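Local coordinates for protein beta-galactosidase/beta-glucuronidase (Faecalibacterium prausnitzii L2-6, PDB 6MVF) that binds flavin mononucleotide and, as a family 2 glycoside hydrolase, probably cleaves beta-linked glucuronides in the gut, at residues 315-320 with 340-345; 320-325 with 348-353; 362-367 with 404-409. All blocks are in the same frame, centred on the assembly; numbering follows the deposited sequence.

Contact 1 of 3, residues 315-320 with 340-345; sequences EDHYQD and SQDFYD
His317 and Phe343 are the nearest pair of the two segments, CA to CA 5.4 Å. The short segments run in roughly the same direction, 33° between them and 8.7 Å from axis to axis. Across this gap the imidazole of His317 lies against the first turn of the second helix. Ser340 CB sits over one face of the ring, 3.4 Å from His317 NE2, while CB of Asp342 meets His317 CD2 at 3.5 Å. Ser340 turns its OG anti to the backbone N (chi1 165°), and there it accepts the N-H of Asp342 as the N-cap. Phe343 meets helix 314-327 with its ring edge, CE1 lying 3.8 Å from Asp320 CB. At the more open side Tyr318 passes beside Asp342 and brings its hydroxyl to Asp345 CB. A water in the plane of that ring donates to Tyr318 OH and to Asp345 OD2, the latter at 2.7 Å; Tyr318 OH probably hydrogen-bonds to Glu349 OE1 as well. Arg301 bonds to His317 ND1 and forms a salt bridge with Asp320, whose other oxygen pairs with Arg561. On the barrel side, Phe343 packs on Ile332 and Leu334 of strand 331-334, as expected for adjacent outer helices of a TIM barrel.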
ATOM      1  N   GLU A 315      -4.652 -15.089  -1.189  1.00 31.05           N
ATOM      2  CA  GLU A 315      -3.550 -15.171  -0.234  1.00 26.20           C
ATOM      3  C   GLU A 315      -3.356 -16.590   0.253  1.00 29.25           C
ATOM      4  O   GLU A 315      -2.222 -17.014   0.514  1.00 33.56           O
ATOM      5  CB  GLU A 315      -3.784 -14.258   0.970  1.00 32.42           C
ATOM      6  CG  GLU A 315      -3.814 -12.794   0.664  1.00 29.04           C
ATOM      7  CD  GLU A 315      -5.165 -12.337   0.139  1.00 51.01           C
ATOM      8  OE1 GLU A 315      -6.206 -12.967   0.478  1.00 44.98           O
ATOM      9  OE2 GLU A 315      -5.181 -11.338  -0.619  1.00 59.28           O
ATOM     10  N   ASP A 316      -4.449 -17.341   0.401  1.00 31.42           N
ATOM     11  CA  ASP A 316      -4.317 -18.741   0.792  1.00 35.02           C
ATOM     12  C   ASP A 316      -3.506 -19.513  -0.239  1.00 32.02           C
ATOM     13  O   ASP A 316      -2.603 -20.278   0.116  1.00 33.08           O
ATOM     14  CB  ASP A 316      -5.691 -19.385   0.977  1.00 28.94           C
ATOM     15  CG  ASP A 316      -6.466 -18.784   2.138  1.00 37.55           C
ATOM     16  OD1 ASP A 316      -5.855 -18.473   3.190  1.00 31.39           O
ATOM     17  OD2 ASP A 316      -7.700 -18.607   1.991  1.00 42.01           O
ATOM     18  N   HIS A 317      -3.803 -19.308  -1.520  1.00 22.83           N
ATOM     19  CA  HIS A 317      -3.148 -20.095  -2.555  1.00 30.20           C
ATOM     20  C   HIS A 317      -1.658 -19.787  -2.614  1.00 30.16           C
ATOM     21  O   HIS A 317      -0.827 -20.705  -2.622  1.00 29.18           O
ATOM     22  CB  HIS A 317      -3.811 -19.843  -3.908  1.00 28.12           C
ATOM     23  CG  HIS A 317      -5.230 -20.311  -3.978  1.00 31.79           C
ATOM     24  ND1 HIS A 317      -5.603 -21.602  -3.660  1.00 30.65           N
ATOM     25  CD2 HIS A 317      -6.366 -19.665  -4.338  1.00 31.78           C
ATOM     26  CE1 HIS A 317      -6.908 -21.730  -3.827  1.00 31.04           C
ATOM     27  NE2 HIS A 317      -7.395 -20.570  -4.237  1.00 35.39           N
ATOM     28  N   TYR A 318      -1.302 -18.496  -2.633  1.00 31.44           N
ATOM     29  CA  TYR A 318       0.104 -18.103  -2.672  1.00 29.51           C
ATOM     30  C   TYR A 318       0.832 -18.506  -1.400  1.00 27.88           C
ATOM     31  O   TYR A 318       2.020 -18.831  -1.448  1.00 33.03           O
ATOM     32  CB  TYR A 318       0.231 -16.595  -2.931  1.00 29.33           C
ATOM     33  CG  TYR A 318       0.143 -16.241  -4.410  1.00 30.42           C
ATOM     34  CD1 TYR A 318      -1.083 -16.161  -5.063  1.00 28.54           C
ATOM     35  CD2 TYR A 318       1.287 -16.010  -5.157  1.00 31.10           C
ATOM     36  CE1 TYR A 318      -1.166 -15.837  -6.423  1.00 27.45           C
ATOM     37  CE2 TYR A 318       1.219 -15.694  -6.519  1.00 26.68           C
ATOM     38  CZ  TYR A 318      -0.005 -15.609  -7.145  1.00 31.03           C
ATOM     39  OH  TYR A 318      -0.069 -15.304  -8.489  1.00 28.70           O
ATOM     40  N   GLN A 319       0.147 -18.523  -0.260  1.00 27.73           N
ATOM     41  CA  GLN A 319       0.803 -18.985   0.957  1.00 26.37           C
ATOM     42  C   GLN A 319       1.161 -20.464   0.850  1.00 30.07           C
ATOM     43  O   GLN A 319       2.276 -20.874   1.202  1.00 30.09           O
ATOM     44  CB  GLN A 319      -0.087 -18.726   2.169  1.00 26.21           C
ATOM     45  CG  GLN A 319       0.599 -19.047   3.488  1.00 34.25           C
ATOM     46  CD  GLN A 319      -0.369 -19.313   4.642  1.00 44.08           C
ATOM     47  OE1 GLN A 319      -1.596 -19.331   4.468  1.00 48.15           O
ATOM     48  NE2 GLN A 319       0.183 -19.530   5.829  1.00 41.77           N
ATOM     49  N   ASP A 320       0.218 -21.285   0.374  1.00 25.17           N
ATOM     50  CA  ASP A 320       0.534 -22.678   0.059  1.00 32.24           C
ATOM     51  C   ASP A 320       1.759 -22.781  -0.847  1.00 29.40           C
ATOM     52  O   ASP A 320       2.702 -23.525  -0.559  1.00 23.43           O
ATOM     53  CB  ASP A 320      -0.663 -23.354  -0.608  1.00 27.11           C
ATOM     54  CG  ASP A 320      -1.734 -23.777   0.390  1.00 37.55           C
ATOM     55  OD1 ASP A 320      -1.568 -23.541   1.623  1.00 30.27           O
ATOM     56  OD2 ASP A 320      -2.746 -24.353  -0.078  1.00 37.12           O
ATOM     57  N   SER A 340      -7.511 -23.638  -8.558  1.00 32.64           N
ATOM     58  CA  SER A 340      -7.801 -22.231  -8.804  1.00 22.47           C
ATOM     59  C   SER A 340      -6.818 -21.634  -9.804  1.00 27.08           C
ATOM     60  O   SER A 340      -5.621 -21.940  -9.792  1.00 25.17           O
ATOM     61  CB  SER A 340      -7.723 -21.460  -7.495  1.00 29.68           C
ATOM     62  OG  SER A 340      -7.655 -20.066  -7.732  1.00 34.07           O
ATOM     63  N   GLN A 341      -7.316 -20.746 -10.661  1.00 24.18           N
ATOM     64  CA  GLN A 341      -6.397 -19.964 -11.474  1.00 26.53           C
ATOM     65  C   GLN A 341      -5.323 -19.318 -10.608  1.00 27.49           C
ATOM     66  O   GLN A 341      -4.147 -19.285 -10.987  1.00 29.07           O
ATOM     67  CB  GLN A 341      -7.159 -18.928 -12.287  1.00 21.24           C
ATOM     68  CG  GLN A 341      -7.913 -19.532 -13.486  1.00 19.43           C
ATOM     69  CD  GLN A 341      -7.053 -20.510 -14.263  1.00 29.81           C
ATOM     70  OE1 GLN A 341      -6.015 -20.135 -14.815  1.00 20.40           O
ATOM     71  NE2 GLN A 341      -7.462 -21.787 -14.274  1.00 30.28           N
ATOM     72  N   ASP A 342      -5.690 -18.884  -9.404  1.00 23.62           N
ATOM     73  CA  ASP A 342      -4.690 -18.341  -8.489  1.00 25.95           C
ATOM     74  C   ASP A 342      -3.551 -19.326  -8.249  1.00 30.27           C
ATOM     75  O   ASP A 342      -2.372 -18.932  -8.259  1.00 25.94           O
ATOM     76  CB  ASP A 342      -5.333 -17.938  -7.157  1.00 29.97           C
ATOM     77  CG  ASP A 342      -6.271 -16.725  -7.283  1.00 39.19           C
ATOM     78  OD1 ASP A 342      -6.239 -16.020  -8.329  1.00 36.41           O
ATOM     79  OD2 ASP A 342      -7.050 -16.486  -6.323  1.00 47.38           O
ATOM     80  N   PHE A 343      -3.862 -20.613  -8.036  1.00 25.06           N
ATOM     81  CA  PHE A 343      -2.741 -21.489  -7.705  1.00 21.20           C
ATOM     82  C   PHE A 343      -1.897 -21.809  -8.931  1.00 21.02           C
ATOM     83  O   PHE A 343      -0.670 -21.909  -8.815  1.00 24.25           O
ATOM     84  CB  PHE A 343      -3.188 -22.785  -7.009  1.00 26.72           C
ATOM     85  CG  PHE A 343      -2.039 -23.514  -6.333  1.00 27.60           C
ATOM     86  CD1 PHE A 343      -1.692 -23.225  -5.013  1.00 28.09           C
ATOM     87  CD2 PHE A 343      -1.259 -24.428  -7.031  1.00 22.92           C
ATOM     88  CE1 PHE A 343      -0.610 -23.857  -4.390  1.00 23.87           C
ATOM     89  CE2 PHE A 343      -0.176 -25.069  -6.404  1.00 28.94           C
ATOM     90  CZ  PHE A 343       0.148 -24.775  -5.084  1.00 23.19           C
ATOM     91  N   TYR A 344      -2.518 -21.963 -10.111  1.00 21.95           N
ATOM     92  CA  TYR A 344      -1.714 -22.115 -11.322  1.00 20.16           C
ATOM     93  C   TYR A 344      -0.862 -20.879 -11.555  1.00 25.69           C
ATOM     94  O   TYR A 344       0.331 -20.993 -11.853  1.00 25.37           O
ATOM     95  CB  TYR A 344      -2.582 -22.406 -12.544  1.00 23.60           C
ATOM     96  CG  TYR A 344      -3.298 -23.740 -12.486  1.00 26.14           C
ATOM     97  CD1 TYR A 344      -2.594 -24.927 -12.339  1.00 25.31           C
ATOM     98  CD2 TYR A 344      -4.685 -23.806 -12.555  1.00 28.60           C
ATOM     99  CE1 TYR A 344      -3.253 -26.141 -12.261  1.00 35.05           C
ATOM    100  CE2 TYR A 344      -5.351 -25.006 -12.474  1.00 31.36           C
ATOM    101  CZ  TYR A 344      -4.635 -26.176 -12.329  1.00 32.93           C
ATOM    102  OH  TYR A 344      -5.308 -27.371 -12.250  1.00 27.13           O
ATOM    103  N   ASP A 345      -1.443 -19.688 -11.365  1.00 25.56           N
ATOM    104  CA  ASP A 345      -0.665 -18.452 -11.431  1.00 28.78           C
ATOM    105  C   ASP A 345       0.539 -18.492 -10.486  1.00 28.48           C
ATOM    106  O   ASP A 345       1.679 -18.229 -10.898  1.00 23.58           O
ATOM    107  CB  ASP A 345      -1.563 -17.259 -11.103  1.00 28.00           C
ATOM    108  CG  ASP A 345      -2.553 -16.930 -12.220  1.00 34.56           C
ATOM    109  OD1 ASP A 345      -2.272 -17.287 -13.392  1.00 30.48           O
ATOM    110  OD2 ASP A 345      -3.606 -16.296 -11.920  1.00 33.77           O
TER
HETATM  111  O   HOH W   1      -3.162 -14.991  -9.556  1.00 40.34           O

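Contact 2 of 3, residues 320-325 with 348-353; sequences DAQIIK and DELGFA
Leu350, the last residue of helix 341-350, brings a single branch, CD1, to within 3.6 Å of Ala321 CB on helix 314-327. The close packing is mostly apolar, with the edge of the Phe352 ring set against backbone atoms of the helix: CZ lies 3.5 Å from Lys325 N, which sits in the plane of the ring at its edge, and Ala321 O is near the same edge. CG2 of Ile324 approaches Phe352 CE1 at 3.8 Å, and Ile324 and Phe352 both also rest on Ile332 of strand 331-334, which puts this part against the barrel wall.

The loose spot is at Gln322, which is exposed and merely passes its CG by Leu350 CD1 at 4.1 Å. The partly exposed Lys325 holds this side by polar bonds instead. It starts with CG anti to the backbone N (chi1 -169°) and bends at chi2, which carries the chain past Phe352 CZ to the helix end. There NZ donates to Leu350 O at 2.9 Å, with a C=O...N angle of 157°, and makes a weak bond to Gly351 O; another weak bond goes to Met248 O. Gly351, with positive phi, turns the chain out of the helix. The ammonium thus meets carbonyls at a helix C-terminus, where the partial negative charge would probably favour its protonated form.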
ATOM      1  N   ASP A 320       0.218 -21.285   0.374  1.00 25.17           N
ATOM      2  CA  ASP A 320       0.534 -22.678   0.059  1.00 32.24           C
ATOM      3  C   ASP A 320       1.759 -22.781  -0.847  1.00 29.40           C
ATOM      4  O   ASP A 320       2.702 -23.525  -0.559  1.00 23.43           O
ATOM      5  CB  ASP A 320      -0.663 -23.354  -0.608  1.00 27.11           C
ATOM      6  CG  ASP A 320      -1.734 -23.777   0.390  1.00 37.55           C
ATOM      7  OD1 ASP A 320      -1.568 -23.541   1.623  1.00 30.27           O
ATOM      8  OD2 ASP A 320      -2.746 -24.353  -0.078  1.00 37.12           O
ATOM      9  N   ALA A 321       1.762 -22.018  -1.945  1.00 26.99           N
ATOM     10  CA  ALA A 321       2.847 -22.101  -2.906  1.00 23.70           C
ATOM     11  C   ALA A 321       4.177 -21.728  -2.270  1.00 29.62           C
ATOM     12  O   ALA A 321       5.186 -22.410  -2.485  1.00 32.79           O
ATOM     13  CB  ALA A 321       2.541 -21.209  -4.101  1.00 26.21           C
ATOM     14  N   GLN A 322       4.189 -20.675  -1.448  1.00 32.92           N
ATOM     15  CA  GLN A 322       5.430 -20.246  -0.811  1.00 26.96           C
ATOM     16  C   GLN A 322       5.932 -21.272   0.198  1.00 24.78           C
ATOM     17  O   GLN A 322       7.140 -21.528   0.279  1.00 26.81           O
ATOM     18  CB  GLN A 322       5.239 -18.878  -0.158  1.00 29.45           C
ATOM     19  CG  GLN A 322       5.668 -17.743  -1.073  1.00 36.31           C
ATOM     20  CD  GLN A 322       4.655 -16.595  -1.169  1.00 59.93           C
ATOM     21  OE1 GLN A 322       3.946 -16.282  -0.196  1.00 63.38           O
ATOM     22  NE2 GLN A 322       4.585 -15.954  -2.353  1.00 50.23           N
ATOM     23  N   ILE A 323       5.036 -21.870   0.978  1.00 29.03           N
ATOM     24  CA  ILE A 323       5.480 -22.916   1.893  1.00 34.76           C
ATOM     25  C   ILE A 323       6.118 -24.067   1.118  1.00 29.32           C
ATOM     26  O   ILE A 323       7.195 -24.566   1.485  1.00 22.38           O
ATOM     27  CB  ILE A 323       4.317 -23.389   2.775  1.00 31.12           C
ATOM     28  CG1 ILE A 323       3.959 -22.287   3.768  1.00 27.19           C
ATOM     29  CG2 ILE A 323       4.712 -24.652   3.503  1.00 29.43           C
ATOM     30  CD1 ILE A 323       2.605 -22.461   4.461  1.00 24.19           C
ATOM     31  N   ILE A 324       5.503 -24.458  -0.003  1.00 25.11           N
ATOM     32  CA  ILE A 324       6.063 -25.555  -0.786  1.00 27.44           C
ATOM     33  C   ILE A 324       7.392 -25.153  -1.425  1.00 29.29           C
ATOM     34  O   ILE A 324       8.307 -25.984  -1.529  1.00 26.48           O
ATOM     35  CB  ILE A 324       5.033 -26.035  -1.819  1.00 27.50           C
ATOM     36  CG1 ILE A 324       3.815 -26.616  -1.083  1.00 21.07           C
ATOM     37  CG2 ILE A 324       5.656 -27.075  -2.758  1.00 30.76           C
ATOM     38  CD1 ILE A 324       2.552 -26.617  -1.905  1.00 15.45           C
ATOM     39  N   LYS A 325       7.538 -23.879  -1.828  1.00 29.43           N
ATOM     40  CA  LYS A 325       8.819 -23.383  -2.330  1.00 24.11           C
ATOM     41  C   LYS A 325       9.913 -23.452  -1.268  1.00 26.37           C
ATOM     42  O   LYS A 325      11.036 -23.881  -1.556  1.00 28.79           O
ATOM     43  CB  LYS A 325       8.681 -21.949  -2.846  1.00 31.89           C
ATOM     44  CG  LYS A 325       9.912 -21.450  -3.620  1.00 22.43           C
ATOM     45  CD  LYS A 325       9.899 -22.042  -5.025  1.00 27.36           C
ATOM     46  CE  LYS A 325      11.121 -21.683  -5.803  1.00 22.00           C
ATOM     47  NZ  LYS A 325      11.136 -22.421  -7.072  1.00 25.75           N
ATOM     48  N   ASP A 348       3.174 -20.787 -12.012  1.00 23.05           N
ATOM     49  CA  ASP A 348       3.885 -20.111 -13.086  1.00 23.82           C
ATOM     50  C   ASP A 348       4.916 -19.134 -12.531  1.00 25.79           C
ATOM     51  O   ASP A 348       6.033 -19.017 -13.058  1.00 25.46           O
ATOM     52  CB  ASP A 348       2.891 -19.356 -13.987  1.00 26.46           C
ATOM     53  CG  ASP A 348       1.857 -20.275 -14.690  1.00 26.20           C
ATOM     54  OD1 ASP A 348       2.131 -21.464 -14.971  1.00 30.36           O
ATOM     55  OD2 ASP A 348       0.751 -19.780 -14.994  1.00 29.02           O
ATOM     56  N   GLU A 349       4.558 -18.413 -11.469  1.00 25.98           N
ATOM     57  CA  GLU A 349       5.424 -17.334 -11.000  1.00 28.96           C
ATOM     58  C   GLU A 349       6.524 -17.840 -10.080  1.00 29.06           C
ATOM     59  O   GLU A 349       7.665 -17.381 -10.179  1.00 26.76           O
ATOM     60  CB  GLU A 349       4.592 -16.252 -10.313  1.00 23.88           C
ATOM     61  CG  GLU A 349       3.849 -15.394 -11.326  1.00 32.11           C
ATOM     62  CD  GLU A 349       2.417 -15.062 -10.905  1.00 42.27           C
ATOM     63  OE1 GLU A 349       2.177 -14.934  -9.667  1.00 37.33           O
ATOM     64  OE2 GLU A 349       1.545 -14.936 -11.823  1.00 45.67           O
ATOM     65  N   LEU A 350       6.219 -18.782  -9.186  1.00 25.98           N
ATOM     66  CA  LEU A 350       7.246 -19.299  -8.298  1.00 22.79           C
ATOM     67  C   LEU A 350       8.058 -20.423  -8.925  1.00 29.80           C
ATOM     68  O   LEU A 350       9.149 -20.727  -8.428  1.00 34.80           O
ATOM     69  CB  LEU A 350       6.618 -19.761  -6.982  1.00 25.66           C
ATOM     70  CG  LEU A 350       5.967 -18.602  -6.211  1.00 31.01           C
ATOM     71  CD1 LEU A 350       5.290 -19.071  -4.938  1.00 33.19           C
ATOM     72  CD2 LEU A 350       7.001 -17.562  -5.861  1.00 28.55           C
ATOM     73  N   GLY A 351       7.565 -21.033 -10.007  1.00 26.81           N
ATOM     74  CA  GLY A 351       8.294 -22.083 -10.693  1.00 26.81           C
ATOM     75  C   GLY A 351       8.176 -23.463 -10.074  1.00 29.54           C
ATOM     76  O   GLY A 351       9.001 -23.851  -9.238  1.00 24.77           O
ATOM     77  N   PHE A 352       7.132 -24.197 -10.473  1.00 27.27           N
ATOM     78  CA  PHE A 352       6.953 -25.610 -10.164  1.00 29.54           C
ATOM     79  C   PHE A 352       6.477 -26.318 -11.420  1.00 29.91           C
ATOM     80  O   PHE A 352       5.637 -25.783 -12.151  1.00 30.42           O
ATOM     81  CB  PHE A 352       5.894 -25.883  -9.077  1.00 24.25           C
ATOM     82  CG  PHE A 352       6.181 -25.262  -7.764  1.00 27.03           C
ATOM     83  CD1 PHE A 352       7.116 -25.819  -6.906  1.00 29.92           C
ATOM     84  CD2 PHE A 352       5.468 -24.156  -7.344  1.00 26.40           C
ATOM     85  CE1 PHE A 352       7.369 -25.255  -5.654  1.00 29.57           C
ATOM     86  CE2 PHE A 352       5.708 -23.590  -6.093  1.00 32.05           C
ATOM     87  CZ  PHE A 352       6.663 -24.137  -5.247  1.00 27.87           C
ATOM     88  N   ALA A 353       6.971 -27.538 -11.632  1.00 26.60           N
ATOM     89  CA  ALA A 353       6.417 -28.430 -12.646  1.00 25.01           C
ATOM     90  C   ALA A 353       5.087 -28.990 -12.142  1.00 23.52           C
ATOM     91  O   ALA A 353       5.062 -29.674 -11.118  1.00 28.55           O
ATOM     92  CB  ALA A 353       7.418 -29.555 -12.940  1.00 24.19           C
TER

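Contact 3 of 3, residues 362-367 with 404-409; sequences SVFKSG and GISQEL
Phe364 lies across the first turn of helix 407-423, where two loop-to-helix junctions of the TIM barrel meet: residues 362-367 belong to the loop between strand 353-357 and helix 368-385, and residues 404-409 lead into the next long helix. At the start of the first segment, backbone bonds tie Ser362 to Asn398, at the end of strand 391-398, and to Gly403 in the following loop. At Phe364 the backbone N gives its hydrogen to a water at 2.7 Å, and that water donates in turn to Gly404 O. With CG anti to the backbone N (chi1 176°), the Phe364 ring lies face-on to the helix. Leu409 CA stands 3.6 Å above the ring plane, over its centre, and Leu409 CB makes a CH-pi contact with the same ring, 3.9 Å from its centroid. CB of Glu408 touches Phe364 CE2 at 3.6 Å, while the carboxylate carbon reaches the ring edge, the carboxylate plane standing 89° to the ring. Lys365 turns away to a salt bridge with Asp142. Ser366 sets CB against both Glu408 oxygens, and Gly367 occupies the N-cap position before helix 368-385. On the facing helix, Ser406 OG caps Leu409 N. Glu408 OE1 uses its syn lone pair to accept from Gly367 N at 3.0 Å, with an N-H...O angle of 163°.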
ATOM      1  N   SER A 362     -11.295 -43.507  -8.936  1.00 33.80           N
ATOM      2  CA  SER A 362     -11.673 -44.656  -8.107  1.00 34.57           C
ATOM      3  C   SER A 362     -12.555 -45.690  -8.794  1.00 36.33           C
ATOM      4  O   SER A 362     -12.174 -46.861  -8.875  1.00 38.86           O
ATOM      5  CB  SER A 362     -12.382 -44.209  -6.832  1.00 32.17           C
ATOM      6  OG  SER A 362     -11.458 -43.905  -5.812  1.00 39.21           O
ATOM      7  N   VAL A 363     -13.738 -45.277  -9.250  1.00 35.64           N
ATOM      8  CA  VAL A 363     -14.823 -46.178  -9.638  1.00 33.39           C
ATOM      9  C   VAL A 363     -15.373 -45.711 -10.974  1.00 34.95           C
ATOM     10  O   VAL A 363     -15.994 -44.645 -11.055  1.00 36.90           O
ATOM     11  CB  VAL A 363     -15.948 -46.213  -8.595  1.00 35.43           C
ATOM     12  CG1 VAL A 363     -17.141 -46.973  -9.157  1.00 27.08           C
ATOM     13  CG2 VAL A 363     -15.458 -46.808  -7.270  1.00 24.87           C
ATOM     14  N   PHE A 364     -15.176 -46.510 -12.014  1.00 36.57           N
ATOM     15  CA  PHE A 364     -15.726 -46.160 -13.314  1.00 32.21           C
ATOM     16  C   PHE A 364     -17.242 -46.291 -13.285  1.00 41.61           C
ATOM     17  O   PHE A 364     -17.784 -47.290 -12.794  1.00 45.87           O
ATOM     18  CB  PHE A 364     -15.139 -47.054 -14.401  1.00 37.09           C
ATOM     19  CG  PHE A 364     -15.732 -46.816 -15.745  1.00 44.39           C
ATOM     20  CD1 PHE A 364     -15.329 -45.728 -16.509  1.00 36.91           C
ATOM     21  CD2 PHE A 364     -16.705 -47.669 -16.249  1.00 40.20           C
ATOM     22  CE1 PHE A 364     -15.878 -45.501 -17.756  1.00 37.67           C
ATOM     23  CE2 PHE A 364     -17.261 -47.440 -17.493  1.00 44.18           C
ATOM     24  CZ  PHE A 364     -16.847 -46.354 -18.250  1.00 41.55           C
ATOM     25  N   LYS A 365     -17.922 -45.265 -13.792  1.00 38.60           N
ATOM     26  CA  LYS A 365     -19.373 -45.235 -13.934  1.00 38.17           C
ATOM     27  C   LYS A 365     -19.739 -45.417 -15.405  1.00 39.33           C
ATOM     28  O   LYS A 365     -19.317 -44.621 -16.255  1.00 42.40           O
ATOM     29  CB  LYS A 365     -19.947 -43.909 -13.432  1.00 40.73           C
ATOM     30  CG  LYS A 365     -19.946 -43.691 -11.953  1.00 30.91           C
ATOM     31  CD  LYS A 365     -20.707 -42.401 -11.663  1.00 36.04           C
ATOM     32  CE  LYS A 365     -20.861 -42.168 -10.183  1.00 38.90           C
ATOM     33  NZ  LYS A 365     -21.509 -40.860  -9.951  1.00 48.11           N
ATOM     34  N   SER A 366     -20.556 -46.430 -15.695  1.00 46.20           N
ATOM     35  CA  SER A 366     -20.995 -46.734 -17.053  1.00 48.47           C
ATOM     36  C   SER A 366     -22.040 -45.733 -17.543  1.00 39.91           C
ATOM     37  O   SER A 366     -22.712 -45.054 -16.764  1.00 37.99           O
ATOM     38  CB  SER A 366     -21.586 -48.137 -17.115  1.00 49.40           C
ATOM     39  OG  SER A 366     -22.689 -48.213 -16.230  1.00 42.86           O
ATOM     40  N   GLY A 367     -22.176 -45.656 -18.862  1.00 35.21           N
ATOM     41  CA  GLY A 367     -23.156 -44.773 -19.458  1.00 38.85           C
ATOM     42  C   GLY A 367     -22.594 -43.719 -20.390  1.00 40.56           C
ATOM     43  O   GLY A 367     -21.402 -43.401 -20.337  1.00 45.09           O
ATOM     44  N   GLY A 404     -12.951 -51.890 -10.224  1.00 43.34           N
ATOM     45  CA  GLY A 404     -12.885 -52.994 -11.157  1.00 40.26           C
ATOM     46  C   GLY A 404     -12.712 -52.569 -12.600  1.00 38.96           C
ATOM     47  O   GLY A 404     -13.327 -51.590 -13.045  1.00 35.72           O
ATOM     48  N   ILE A 405     -11.879 -53.309 -13.345  1.00 33.96           N
ATOM     49  CA  ILE A 405     -11.644 -53.001 -14.752  1.00 38.52           C
ATOM     50  C   ILE A 405     -12.831 -53.453 -15.586  1.00 40.26           C
ATOM     51  O   ILE A 405     -13.538 -54.413 -15.259  1.00 41.76           O
ATOM     52  CB  ILE A 405     -10.340 -53.645 -15.260  1.00 34.80           C
ATOM     53  CG1 ILE A 405      -9.854 -52.921 -16.505  1.00 32.74           C
ATOM     54  CG2 ILE A 405     -10.537 -55.117 -15.591  1.00 24.70           C
ATOM     55  CD1 ILE A 405      -8.393 -53.175 -16.787  1.00 36.51           C
ATOM     56  N   SER A 406     -13.063 -52.733 -16.669  1.00 36.83           N
ATOM     57  CA  SER A 406     -14.011 -53.172 -17.670  1.00 40.40           C
ATOM     58  C   SER A 406     -13.497 -52.696 -19.024  1.00 41.27           C
ATOM     59  O   SER A 406     -12.561 -51.898 -19.115  1.00 37.35           O
ATOM     60  CB  SER A 406     -15.429 -52.667 -17.348  1.00 42.47           C
ATOM     61  OG  SER A 406     -15.613 -51.300 -17.680  1.00 47.03           O
ATOM     62  N   GLN A 407     -14.090 -53.237 -20.086  1.00 44.40           N
ATOM     63  CA  GLN A 407     -13.803 -52.728 -21.421  1.00 45.29           C
ATOM     64  C   GLN A 407     -14.228 -51.264 -21.554  1.00 45.92           C
ATOM     65  O   GLN A 407     -13.498 -50.451 -22.130  1.00 41.27           O
ATOM     66  CB  GLN A 407     -14.503 -53.604 -22.463  1.00 45.54           C
ATOM     67  CG  GLN A 407     -14.366 -53.141 -23.900  1.00 41.28           C
ATOM     68  CD  GLN A 407     -12.928 -53.033 -24.327  1.00 49.84           C
ATOM     69  OE1 GLN A 407     -12.535 -52.076 -24.987  1.00 57.98           O
ATOM     70  NE2 GLN A 407     -12.126 -54.010 -23.947  1.00 51.87           N
ATOM     71  N   GLU A 408     -15.406 -50.912 -21.021  1.00 45.98           N
ATOM     72  CA  GLU A 408     -15.895 -49.539 -21.127  1.00 47.83           C
ATOM     73  C   GLU A 408     -14.909 -48.554 -20.503  1.00 46.80           C
ATOM     74  O   GLU A 408     -14.640 -47.489 -21.076  1.00 46.00           O
ATOM     75  CB  GLU A 408     -17.266 -49.424 -20.456  1.00 51.56           C
ATOM     76  CG  GLU A 408     -18.325 -48.665 -21.245  1.00 56.39           C
ATOM     77  CD  GLU A 408     -19.636 -48.501 -20.457  1.00 68.14           C
ATOM     78  OE1 GLU A 408     -20.040 -47.346 -20.183  1.00 65.50           O
ATOM     79  OE2 GLU A 408     -20.258 -49.528 -20.097  1.00 68.71           O
ATOM     80  N   LEU A 409     -14.356 -48.905 -19.334  1.00 44.88           N
ATOM     81  CA  LEU A 409     -13.385 -48.056 -18.645  1.00 42.64           C
ATOM     82  C   LEU A 409     -12.124 -47.865 -19.477  1.00 46.34           C
ATOM     83  O   LEU A 409     -11.537 -46.776 -19.485  1.00 41.94           O
ATOM     84  CB  LEU A 409     -13.037 -48.667 -17.279  1.00 34.86           C
ATOM     85  CG  LEU A 409     -11.867 -48.189 -16.397  1.00 31.19           C
ATOM     86  CD1 LEU A 409     -11.969 -48.869 -15.051  1.00 34.37           C
ATOM     87  CD2 LEU A 409     -10.460 -48.444 -16.965  1.00 37.55           C
TER
HETATM   88  O   HOH W   2     -13.660 -48.665 -11.630  1.00 35.43           O

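Overall arrangement
Contacts 1 and 2 belong to one helix pair, 314-327 with 341-350, though contact 2 runs past the latter into the loop before strand 353-357; they share Asp320, touch each other and have centres 9 Å apart. Both are partly buried against strand 331-334, yet contact 1 has an imidazole packed against a capped helix start and a bridging water, whereas contact 2 has apolar side chains and a lysine at a helix end. Contact 3 lies at the surface, its centre 33 Å from that of contact 1 and 35 Å from that of contact 2. It joins loops and a helix start within the same barrel domain through one aromatic face and a carboxylate-to-backbone bond.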